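Local coordinates for aminotransferase (Psychrobacter arcticus 273-4, PDB 3IF2) that probably transfers amino groups between amino acids and 2-oxo acids, perhaps from valine to pyruvate, using pyridoxal 5'-phosphate as its cofactor, at the interface of chains A and B. Sequence-based numbering; all coordinates share one arbitrary frame. Chains: chain A/B, Aminotransferase.

Contact 1: the interface of chains A and B. Residues chain A 40-42, 280-281; chain B 77-79.
A two-fold homodimer interface of a fold-type I, pyridoxal-phosphate-dependent aminotransferase brings B:Tyr79, with the two residues before it, against A:Asn41 and A:Pro280, so that one subunit helps to build the active site of the other. A:Asn41 turns its amide to the backbone that leaves helix 71-77 of chain B. With CG anti to the backbone N (chi1 -158°), its carbonyl OD1 takes the N-H of B:Tyr79 N at 3.0 Å; the bond is straight, 166° at the hydrogen, and the donor is tilted somewhat from the carbonyl plane. The other branch, ND2, gives a weak hydrogen bond to the carbonyl oxygen of B:Ala77, 3.4 Å from ND2 to O. The amides of A:Asn41 and B:Asn78 are nearly parallel, yet the N-H of A:Asn41 points away from OD1 of B:Asn78 and makes no hydrogen bond there.

Beside these bonds the phenol ring of B:Tyr79 is packed on one face by A:Pro280, whose CB sits over the ring centre, 3.5 Å above its plane, in a CH-pi contact. CG of the same proline meets CA of B:Asn78 at 3.9 Å. The amide of A:Asn41 stands steeply to the phenol, 71° between the planes, its OD1 near the CD2 side. Backbone bond and proline together probably orient B:Tyr79, a cofactor-binding residue that the neighbouring subunit lends to the pyridoxal phosphate site of chain A.

Contact 2: the interface of chains A and B. Residues chain A 113, 117, 283, 305, 309; chain B 113, 117, 283, 305, 308-309.
The cofactor-binding arginines and an asparagine cluster meet around the dimer two-fold. A:Arg283 donates from NH1 to the backbone carbonyl of B:Asn305, 2.8 Å from NH1 to O, with the oxygen tilted out of the guanidinium plane; in the twin, the oxygen of A:Asn305 lies in the plane of the B:Arg283 guanidinium, at its edge. With CG anti to the carbonyl carbon (chi1 -45°), A:Arg283 packs CG on CA of B:Thr309 at 3.6 Å, and bends at chi2 and chi3 carry the guanidinium on to the B:Asn305 carbonyl. An alanine in place of A:Arg283 would probably leave that carbonyl without this donor and open a gap beside B:Thr309.

At the centre A:Asn113 and B:Asn113 meet tip to tip, their amide planes 74° apart. Instead of bonding each other, both ND2 groups hydrogen-bond to water 3, each at 2.8 Å from ND2 to the water, which also bridges OD1 of A:Asn305 and of B:Asn305. A:Thr309 N donates to A:Asn113 OD1 (2.8 Å from N to OD1), as in chain B, which helps to fix the amide's rotation. A:Asn117 OD1 accepts from both A:Asn113 N and A:Asn305 ND2.

In each chain Asn113 precedes the helix starting at 115, Arg283 follows 3-10 helix 280-282, and Asn305 and Thr309 lie at and beyond the end of helix 291-305; these elements face their twins across the two-fold.

Contact 3: the interface of chains A and B. Residues chain A 126, 292-293, 296; chain B 2, 4, 12.
Aromatic contact joins A:Phe126 to B:Phe4, the central residue of this patch, where the N-terminal segment of chain B lies on chain A; A:Phe126 meets it on one side. The rings meet edge-to-face, planes 68° apart and centroids 5.5 Å from each other. CE1 of A:Phe126 lies at the rim of the B:Phe4 ring, in its plane, and touches CD1 at 3.5 Å.

Aliphatic packing surrounds the pair. The chain of A:Lys292, CG anti to the backbone N (chi1 -176°), runs along B:Met2 in the opposite direction, extended as far as CE, which lies 3.7 Å from CB of this selenomethionine; a bend at chi4 then brings NZ to 3.8 Å from CE2 of B:Phe4. CG of A:Lys292 lies 3.8 Å from CZ at the tip of that ring, and CB of A:Ala296 approaches the same end more loosely. A bend at chi2 (-108°) in B:Met2 places its selenium between A:Val293 and A:Phe126, SE being 3.8 Å from CG2 of the valine and 3.9 Å from CZ of the phenylalanine.

Polar groups contribute little, for no nitrogen or oxygen of one chain lies within bonding distance of one in the other. B:Thr12, on helix 6-12, merely flanks A:Ala296. Shape and apolar burial appear to hold the segment between helix 291-305 and A:Phe126, which probably helps to steady the dimer.

Contact 1: the interface of chains A and B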
loop_
_atom_site.group_PDB
_atom_site.type_symbol
_atom_site.label_atom_id
_atom_site.label_comp_id
_atom_site.label_asym_id
_atom_site.label_seq_id
_atom_site.Cartn_x
_atom_site.Cartn_y
_atom_site.Cartn_z
ATOM N N GLY A 40 14.796 -2.485 -12.323
ATOM C CA GLY A 40 13.949 -1.372 -12.742
ATOM C C GLY A 40 14.116 -0.130 -11.869
ATOM O O GLY A 40 13.318 0.811 -11.978
ATOM N N ASN A 41 15.148 -0.090 -11.022
ATOM C CA ASN A 41 15.396 1.059 -10.142
ATOM C C ASN A 41 15.977 2.185 -10.991
ATOM O O ASN A 41 16.874 1.906 -11.791
ATOM C CB ASN A 41 16.380 0.710 -8.994
ATOM C CG ASN A 41 16.250 1.673 -7.769
ATOM O OD1 ASN A 41 15.302 1.571 -6.982
ATOM N ND2 ASN A 41 17.221 2.580 -7.598
ATOM N N PRO A 42 15.489 3.445 -10.841
ATOM C CA PRO A 42 16.112 4.586 -11.584
ATOM C C PRO A 42 17.541 4.882 -11.134
ATOM O O PRO A 42 17.926 4.505 -10.035
ATOM C CB PRO A 42 15.236 5.764 -11.183
ATOM C CG PRO A 42 14.809 5.405 -9.771
ATOM C CD PRO A 42 14.461 3.948 -9.901
ATOM N N PRO A 280 11.462 6.299 -5.735
ATOM C CA PRO A 280 10.725 5.045 -5.698
ATOM C C PRO A 280 10.514 4.497 -4.298
ATOM O O PRO A 280 9.514 3.814 -4.070
ATOM C CB PRO A 280 11.608 4.106 -6.514
ATOM C CG PRO A 280 12.969 4.577 -6.224
ATOM C CD PRO A 280 12.833 6.067 -6.237
ATOM N N GLY A 281 11.424 4.816 -3.378
ATOM C CA GLY A 281 11.337 4.364 -1.999
ATOM C C GLY A 281 10.162 4.924 -1.229
ATOM O O GLY A 281 9.739 4.331 -0.242
ATOM N N ALA B 77 15.651 7.293 -2.741
ATOM C CA ALA B 77 16.069 6.974 -4.089
ATOM C C ALA B 77 16.050 5.540 -4.520
ATOM O O ALA B 77 16.291 5.296 -5.699
ATOM C CB ALA B 77 17.453 7.592 -4.375
ATOM N N ASN B 78 15.731 4.603 -3.624
ATOM C CA ASN B 78 15.734 3.168 -3.938
ATOM C C ASN B 78 14.530 2.389 -3.444
ATOM O O ASN B 78 14.030 2.644 -2.341
ATOM C CB ASN B 78 16.962 2.519 -3.297
ATOM C CG ASN B 78 18.239 3.075 -3.823
ATOM O OD1 ASN B 78 18.683 2.709 -4.918
ATOM N ND2 ASN B 78 18.855 3.974 -3.050
ATOM N N TYR B 79 14.096 1.410 -4.238
ATOM C CA TYR B 79 13.053 0.494 -3.806
ATOM C C TYR B 79 13.641 -0.401 -2.725
ATOM O O TYR B 79 14.795 -0.810 -2.848
ATOM C CB TYR B 79 12.627 -0.474 -4.930
ATOM C CG TYR B 79 11.821 0.107 -6.042
ATOM C CD1 TYR B 79 10.465 0.372 -5.868
ATOM C CD2 TYR B 79 12.379 0.337 -7.293
ATOM C CE1 TYR B 79 9.696 0.899 -6.901
ATOM C CE2 TYR B 79 11.623 0.869 -8.331
ATOM C CZ TYR B 79 10.269 1.139 -8.124
ATOM O OH TYR B 79 9.509 1.658 -9.134
#

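Contact 2: the interface of chains A and B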
loop_
_atom_site.group_PDB
_atom_site.type_symbol
_atom_site.label_atom_id
_atom_site.label_comp_id
_atom_site.label_asym_id
_atom_site.label_seq_id
_atom_site.Cartn_x
_atom_site.Cartn_y
_atom_site.Cartn_z
ATOM N N ASN A 113 -0.228 3.986 -3.227
ATOM C CA ASN A 113 1.102 3.585 -2.736
ATOM C C ASN A 113 1.971 3.050 -3.893
ATOM O O ASN A 113 2.320 1.878 -3.928
ATOM C CB ASN A 113 0.994 2.559 -1.588
ATOM C CG ASN A 113 0.399 3.150 -0.306
ATOM O OD1 ASN A 113 0.500 4.355 -0.043
ATOM N ND2 ASN A 113 -0.215 2.285 0.510
ATOM N N ASN A 117 0.117 -0.067 -7.043
ATOM C CA ASN A 117 -1.090 -0.039 -6.222
ATOM C C ASN A 117 -2.250 0.460 -7.093
ATOM O O ASN A 117 -3.359 -0.086 -7.039
ATOM C CB ASN A 117 -0.831 0.887 -5.019
ATOM C CG ASN A 117 -1.692 0.604 -3.820
ATOM O OD1 ASN A 117 -2.098 1.528 -3.105
ATOM N ND2 ASN A 117 -1.904 -0.664 -3.537
ATOM N N ARG A 283 7.045 5.417 -2.635
ATOM C CA ARG A 283 5.817 4.764 -3.090
ATOM C C ARG A 283 4.655 5.722 -3.291
ATOM O O ARG A 283 3.664 5.637 -2.575
ATOM C CB ARG A 283 5.401 3.611 -2.130
ATOM C CG ARG A 283 6.492 2.633 -1.654
ATOM C CD ARG A 283 6.914 1.551 -2.650
ATOM N NE ARG A 283 7.219 2.135 -3.911
ATOM C CZ ARG A 283 6.595 1.963 -5.075
ATOM N NH1 ARG A 283 5.656 1.032 -5.324
ATOM N NH2 ARG A 283 7.031 2.733 -6.051
ATOM N N ASN A 305 -5.665 0.245 2.678
ATOM C CA ASN A 305 -4.550 1.038 3.220
ATOM C C ASN A 305 -4.824 2.033 4.343
ATOM O O ASN A 305 -3.867 2.571 4.907
ATOM C CB ASN A 305 -3.972 1.868 2.050
ATOM C CG ASN A 305 -3.385 1.019 0.957
ATOM O OD1 ASN A 305 -2.781 -0.013 1.226
ATOM N ND2 ASN A 305 -3.510 1.477 -0.283
ATOM N N THR A 309 0.405 6.662 1.518
ATOM C CA THR A 309 1.632 7.259 2.041
ATOM C C THR A 309 1.698 8.733 1.685
ATOM O O THR A 309 1.071 9.154 0.710
ATOM C CB THR A 309 2.848 6.482 1.522
ATOM O OG1 THR A 309 3.936 6.738 2.385
ATOM C CG2 THR A 309 3.187 6.836 0.111
ATOM N N ASN B 113 2.277 -1.461 4.096
ATOM C CA ASN B 113 1.886 -0.038 4.083
ATOM C C ASN B 113 0.857 0.281 5.172
ATOM O O ASN B 113 -0.276 0.659 4.885
ATOM C CB ASN B 113 1.410 0.383 2.688
ATOM C CG ASN B 113 2.516 0.298 1.670
ATOM O OD1 ASN B 113 3.692 0.406 2.034
ATOM N ND2 ASN B 113 2.165 0.090 0.394
ATOM N N ASN B 117 -2.893 -2.628 5.808
ATOM C CA ASN B 117 -2.413 -3.389 4.654
ATOM C C ASN B 117 -2.079 -4.829 5.073
ATOM O O ASN B 117 -2.383 -5.769 4.335
ATOM C CB ASN B 117 -1.211 -2.639 4.020
ATOM C CG ASN B 117 -0.780 -3.177 2.649
ATOM O OD1 ASN B 117 0.395 -3.073 2.284
ATOM N ND2 ASN B 117 -1.714 -3.711 1.886
ATOM N N ARG B 283 2.886 5.233 7.173
ATOM C CA ARG B 283 2.241 3.972 6.724
ATOM C C ARG B 283 3.207 2.803 6.789
ATOM O O ARG B 283 3.599 2.255 5.758
ATOM C CB ARG B 283 1.636 4.074 5.296
ATOM C CG ARG B 283 0.875 5.371 4.931
ATOM C CD ARG B 283 -0.533 5.484 5.373
ATOM N NE ARG B 283 -0.614 5.160 6.755
ATOM C CZ ARG B 283 -1.257 4.141 7.327
ATOM N NH1 ARG B 283 -2.088 3.316 6.692
ATOM N NH2 ARG B 283 -1.092 4.011 8.623
ATOM N N ASN B 305 1.926 -3.961 -4.241
ATOM C CA ASN B 305 2.713 -2.734 -3.953
ATOM C C ASN B 305 4.094 -2.537 -4.621
ATOM O O ASN B 305 4.665 -1.460 -4.510
ATOM C CB ASN B 305 3.000 -2.726 -2.446
ATOM C CG ASN B 305 1.765 -2.595 -1.606
ATOM O OD1 ASN B 305 0.796 -1.931 -1.977
ATOM N ND2 ASN B 305 1.810 -3.209 -0.433
ATOM N N PRO B 308 7.067 -2.259 -0.152
ATOM C CA PRO B 308 6.366 -1.400 0.785
ATOM C C PRO B 308 7.157 -0.113 1.006
ATOM O O PRO B 308 8.340 0.005 0.640
ATOM C CB PRO B 308 6.288 -2.243 2.059
ATOM C CG PRO B 308 7.432 -3.158 1.984
ATOM C CD PRO B 308 7.642 -3.437 0.509
ATOM N N THR B 309 6.485 0.835 1.630
ATOM C CA THR B 309 7.057 2.141 1.906
ATOM C C THR B 309 8.228 2.001 2.885
ATOM O O THR B 309 8.259 1.084 3.694
ATOM C CB THR B 309 5.972 3.099 2.427
ATOM O OG1 THR B 309 6.375 4.429 2.135
ATOM C CG2 THR B 309 5.708 2.928 3.895
HETATM O O HOH W 1 -0.935 2.800 3.355
HETATM O O HOH W 2 3.726 0.449 -1.956
HETATM O O HOH W 3 -0.569 -0.391 -0.175
#

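Contact 3: the interface of chains A and B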
loop_
_atom_site.group_PDB
_atom_site.type_symbol
_atom_site.label_atom_id
_atom_site.label_comp_id
_atom_site.label_asym_id
_atom_site.label_seq_id
_atom_site.Cartn_x
_atom_site.Cartn_y
_atom_site.Cartn_z
ATOM N N PHE A 126 -11.903 -2.895 -13.271
ATOM C CA PHE A 126 -12.423 -3.042 -14.623
ATOM C C PHE A 126 -12.178 -4.401 -15.269
ATOM O O PHE A 126 -12.432 -4.555 -16.440
ATOM C CB PHE A 126 -11.807 -1.947 -15.494
ATOM C CG PHE A 126 -12.218 -0.573 -15.100
ATOM C CD1 PHE A 126 -13.548 -0.170 -15.273
ATOM C CD2 PHE A 126 -11.281 0.347 -14.589
ATOM C CE1 PHE A 126 -13.969 1.116 -14.921
ATOM C CE2 PHE A 126 -11.677 1.652 -14.225
ATOM C CZ PHE A 126 -13.029 2.039 -14.384
ATOM N N LYS A 292 -15.967 9.545 -10.670
ATOM C CA LYS A 292 -16.456 8.178 -10.443
ATOM C C LYS A 292 -15.302 7.205 -10.158
ATOM O O LYS A 292 -15.372 6.393 -9.219
ATOM C CB LYS A 292 -17.312 7.724 -11.647
ATOM C CG LYS A 292 -17.972 6.358 -11.520
ATOM C CD LYS A 292 -19.115 6.188 -12.519
ATOM C CE LYS A 292 -19.630 4.760 -12.514
ATOM N NZ LYS A 292 -20.083 4.377 -11.164
ATOM N N VAL A 293 -14.230 7.300 -10.955
ATOM C CA VAL A 293 -13.035 6.446 -10.782
ATOM C C VAL A 293 -12.257 6.813 -9.489
ATOM O O VAL A 293 -11.827 5.919 -8.758
ATOM C CB VAL A 293 -12.088 6.528 -12.002
ATOM C CG1 VAL A 293 -10.788 5.767 -11.750
ATOM C CG2 VAL A 293 -12.781 6.007 -13.247
ATOM N N ALA A 296 -13.909 5.533 -6.339
ATOM C CA ALA A 296 -13.605 4.086 -6.241
ATOM C C ALA A 296 -12.235 3.849 -5.618
ATOM O O ALA A 296 -12.111 3.057 -4.670
ATOM C CB ALA A 296 -13.679 3.420 -7.614
HETATM N N MSE B 2 -19.750 4.156 -16.969
HETATM C CA MSE B 2 -18.489 3.499 -16.571
HETATM C C MSE B 2 -18.876 2.248 -15.782
HETATM O O MSE B 2 -19.320 2.353 -14.628
HETATM C CB MSE B 2 -17.665 4.433 -15.679
HETATM C CG MSE B 2 -16.743 5.407 -16.395
HETATM SE SE MSE B 2 -14.880 4.970 -16.240
HETATM C CE MSE B 2 -14.228 6.410 -17.363
ATOM N N PHE B 4 -18.260 -1.076 -13.680
ATOM C CA PHE B 4 -17.283 -1.701 -12.776
ATOM C C PHE B 4 -17.559 -3.188 -12.642
ATOM O O PHE B 4 -18.662 -3.658 -12.901
ATOM C CB PHE B 4 -17.321 -1.114 -11.355
ATOM C CG PHE B 4 -16.973 0.356 -11.238
ATOM C CD1 PHE B 4 -16.148 1.022 -12.165
ATOM C CD2 PHE B 4 -17.372 1.057 -10.091
ATOM C CE1 PHE B 4 -15.818 2.386 -11.998
ATOM C CE2 PHE B 4 -17.028 2.414 -9.909
ATOM C CZ PHE B 4 -16.252 3.075 -10.863
ATOM N N THR B 12 -17.460 0.167 -4.150
ATOM C CA THR B 12 -18.406 1.268 -4.480
ATOM C C THR B 12 -19.722 1.237 -3.672
ATOM O O THR B 12 -20.444 2.248 -3.659
ATOM C CB THR B 12 -18.774 1.250 -6.031
ATOM O OG1 THR B 12 -17.728 1.905 -6.736
ATOM C CG2 THR B 12 -20.106 1.958 -6.422
#

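All three contacts belong to one two-fold interface; contacts 1 and 3 recur with the chains exchanged, while contact 2 lies on the two-fold. Contacts 1 and 2 are neighbours, about 14 Å between the centres of their C-alpha atoms; chain A residues 280-283 link them, and both include cofactor-binding residues, so dimer formation and the active site are probably coupled there. Contact 3 is more remote, about 21 Å from contact 2 and about 30 Å from contact 1. Helix 291-305 of chain A connects it to contact 2, its first turns gripping the partner's N-terminal segment and its last residue reaching the two-fold. Contact 3 therefore probably serves assembly more than cofactor binding.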